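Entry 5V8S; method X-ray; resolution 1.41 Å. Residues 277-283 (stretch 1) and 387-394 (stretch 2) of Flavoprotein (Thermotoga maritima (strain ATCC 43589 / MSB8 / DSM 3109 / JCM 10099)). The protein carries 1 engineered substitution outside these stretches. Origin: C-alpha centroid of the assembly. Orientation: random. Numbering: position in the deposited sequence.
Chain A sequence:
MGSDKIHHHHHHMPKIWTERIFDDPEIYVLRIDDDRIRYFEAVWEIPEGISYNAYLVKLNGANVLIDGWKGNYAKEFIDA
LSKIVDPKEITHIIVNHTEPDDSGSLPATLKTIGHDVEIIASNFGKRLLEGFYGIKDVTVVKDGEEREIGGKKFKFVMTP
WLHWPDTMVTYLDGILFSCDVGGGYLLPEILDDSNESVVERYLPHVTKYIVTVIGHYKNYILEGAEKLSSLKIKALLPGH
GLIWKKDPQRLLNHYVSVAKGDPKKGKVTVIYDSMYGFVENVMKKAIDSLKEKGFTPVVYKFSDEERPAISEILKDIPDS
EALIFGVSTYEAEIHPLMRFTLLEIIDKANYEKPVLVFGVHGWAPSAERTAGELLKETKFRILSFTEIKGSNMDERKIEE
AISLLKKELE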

# COMPACT_ATOMS: atom_id res chain seq x y z
N GLY A 277 -14.44 0.36 13.30
CA GLY A 277 -14.62 1.27 14.43
C GLY A 277 -14.37 0.67 15.80
O GLY A 277 -14.14 1.42 16.77
N PHE A 278 -14.32 -0.65 15.93
CA PHE A 278 -14.04 -1.27 17.22
C PHE A 278 -12.58 -1.07 17.64
O PHE A 278 -12.30 -0.80 18.82
CB PHE A 278 -14.40 -2.74 17.18
CG PHE A 278 -15.87 -2.96 17.02
CD1 PHE A 278 -16.71 -2.84 18.10
CD2 PHE A 278 -16.41 -3.26 15.80
CE1 PHE A 278 -18.06 -3.02 17.97
CE2 PHE A 278 -17.79 -3.45 15.66
CZ PHE A 278 -18.59 -3.33 16.75
N VAL A 279 -11.64 -1.19 16.71
CA VAL A 279 -10.24 -0.90 17.04
C VAL A 279 -10.09 0.57 17.41
O VAL A 279 -9.41 0.91 18.39
CB VAL A 279 -9.32 -1.31 15.89
CG1 VAL A 279 -7.90 -0.91 16.20
CG2 VAL A 279 -9.39 -2.82 15.65
N GLU A 280 -10.71 1.46 16.63
CA GLU A 280 -10.62 2.88 16.93
C GLU A 280 -11.10 3.20 18.35
O GLU A 280 -10.51 4.03 19.04
CB GLU A 280 -11.43 3.67 15.90
CG GLU A 280 -11.84 5.08 16.31
CD GLU A 280 -10.72 6.04 16.20
OE1 GLU A 280 -9.78 5.72 15.45
OE2 GLU A 280 -10.75 7.10 16.88
N ASN A 281 -12.18 2.56 18.80
CA ASN A 281 -12.68 2.85 20.13
C ASN A 281 -11.66 2.49 21.20
O ASN A 281 -11.47 3.25 22.16
CB ASN A 281 -13.96 2.06 20.36
CG ASN A 281 -15.13 2.67 19.63
OD1 ASN A 281 -15.00 3.70 18.97
ND2 ASN A 281 -16.29 2.02 19.71
N VAL A 282 -11.02 1.33 21.07
CA VAL A 282 -10.00 0.95 22.03
C VAL A 282 -8.79 1.87 21.92
O VAL A 282 -8.21 2.28 22.94
CB VAL A 282 -9.61 -0.53 21.88
CG1 VAL A 282 -8.34 -0.83 22.69
CG2 VAL A 282 -10.77 -1.43 22.34
N MET A 283 -8.37 2.19 20.69
CA MET A 283 -7.14 2.96 20.55
C MET A 283 -7.32 4.40 21.02
O MET A 283 -6.39 4.99 21.58
CB MET A 283 -6.62 2.86 19.12
CG MET A 283 -6.37 1.41 18.65
SD MET A 283 -5.41 0.37 19.81
CE MET A 283 -3.91 1.20 19.55
N GLU A 387 -6.50 -7.88 24.24
CA GLU A 387 -7.57 -8.19 23.32
C GLU A 387 -8.46 -6.96 23.10
O GLU A 387 -8.86 -6.30 24.06
CB GLU A 387 -8.43 -9.33 23.87
CG GLU A 387 -9.46 -9.79 22.87
CD GLU A 387 -10.36 -10.90 23.37
OE1 GLU A 387 -10.16 -11.40 24.50
OE2 GLU A 387 -11.30 -11.27 22.62
N ILE A 388 -8.77 -6.69 21.84
CA ILE A 388 -9.75 -5.67 21.48
C ILE A 388 -11.10 -6.35 21.41
O ILE A 388 -11.33 -7.20 20.55
CB ILE A 388 -9.39 -4.98 20.15
CG1 ILE A 388 -8.07 -4.22 20.27
CG2 ILE A 388 -10.55 -4.07 19.70
CD1 ILE A 388 -7.59 -3.60 18.97
N LYS A 389 -11.99 -5.97 22.31
CA LYS A 389 -13.34 -6.51 22.37
C LYS A 389 -14.33 -5.44 21.93
O LYS A 389 -13.99 -4.26 21.80
CB LYS A 389 -13.66 -6.96 23.80
CG LYS A 389 -12.76 -8.05 24.30
CD LYS A 389 -13.27 -8.56 25.61
CE LYS A 389 -12.46 -9.73 26.12
NZ LYS A 389 -13.12 -10.34 27.31
N GLY A 390 -15.56 -5.86 21.72
CA GLY A 390 -16.61 -4.93 21.39
C GLY A 390 -17.26 -4.39 22.64
O GLY A 390 -16.63 -3.66 23.42
N SER A 391 -18.50 -4.80 22.88
CA SER A 391 -19.34 -4.11 23.85
C SER A 391 -18.82 -4.27 25.28
O SER A 391 -18.95 -3.33 26.08
CB SER A 391 -20.78 -4.62 23.76
OG SER A 391 -21.64 -3.77 24.47
N ASN A 392 -18.24 -5.42 25.61
CA ASN A 392 -17.81 -5.72 26.97
C ASN A 392 -16.32 -5.47 27.19
O ASN A 392 -15.72 -6.07 28.09
CB ASN A 392 -18.11 -7.18 27.28
CG ASN A 392 -17.39 -8.12 26.34
OD1 ASN A 392 -16.99 -7.71 25.25
ND2 ASN A 392 -17.23 -9.37 26.74
N MET A 393 -15.70 -4.62 26.38
CA MET A 393 -14.29 -4.32 26.58
C MET A 393 -14.07 -3.75 27.98
O MET A 393 -14.81 -2.86 28.42
CB MET A 393 -13.86 -3.29 25.55
CG MET A 393 -12.41 -2.89 25.68
SD MET A 393 -11.32 -4.24 25.18
CE MET A 393 -9.73 -3.63 25.76
N ASP A 394 -13.02 -4.24 28.66
CA ASP A 394 -12.66 -3.80 30.01
C ASP A 394 -11.61 -2.71 29.92
O ASP A 394 -10.44 -2.98 29.61
CB ASP A 394 -12.11 -4.98 30.82
CG ASP A 394 -11.80 -4.61 32.27
OD1 ASP A 394 -12.07 -3.46 32.68
OD2 ASP A 394 -11.27 -5.49 33.00
O HOH W 1 -14.16 -1.93 20.78

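Stretch 1 is the start of a helix, with Gly-277 at its N-cap. Stretch 2 leaves a strand and makes a type I beta turn from Gly-390 to Met-393. The nearest CA atoms across the stretches are those of Phe-278 and Gly-390, 6.1 Å apart.

Apolar contact dominates. Ile-388 points toward the helix and has the largest area covered. Its CG2 lies 3.7 Å from Val-282 CG2, and its CD1 lies 3.9 Å from Val-279 CG2. Val-279 and Val-282 are three residues apart, just under one helical turn, and Ile-388 touches both. Val-282 CG2 also meets Met-393 CG at 4.0 Å. These contacts are apolar, carbon against carbon.

The Phe-278 ring packs on backbone. Its CD1 is 3.9 Å from Gly-390 CA, approached obliquely. An ideal CB on Gly-390 would sit 3.6 Å from Phe-278 CE1, a close contact but not a clear clash.

No direct hydrogen bond joins the stretches. Instead, water 1 donates to Phe-278 O (2.9 Å from the water O) and to Lys-389 O (2.5 Å from the water O), linking two carbonyls that could not bond each other.

Within stretch 2, Met-393 N donates to Gly-390 O at 3.2 Å, closing the turn. Lys-389 N makes a weak hydrogen bond to Met-393 SD at 3.4 Å.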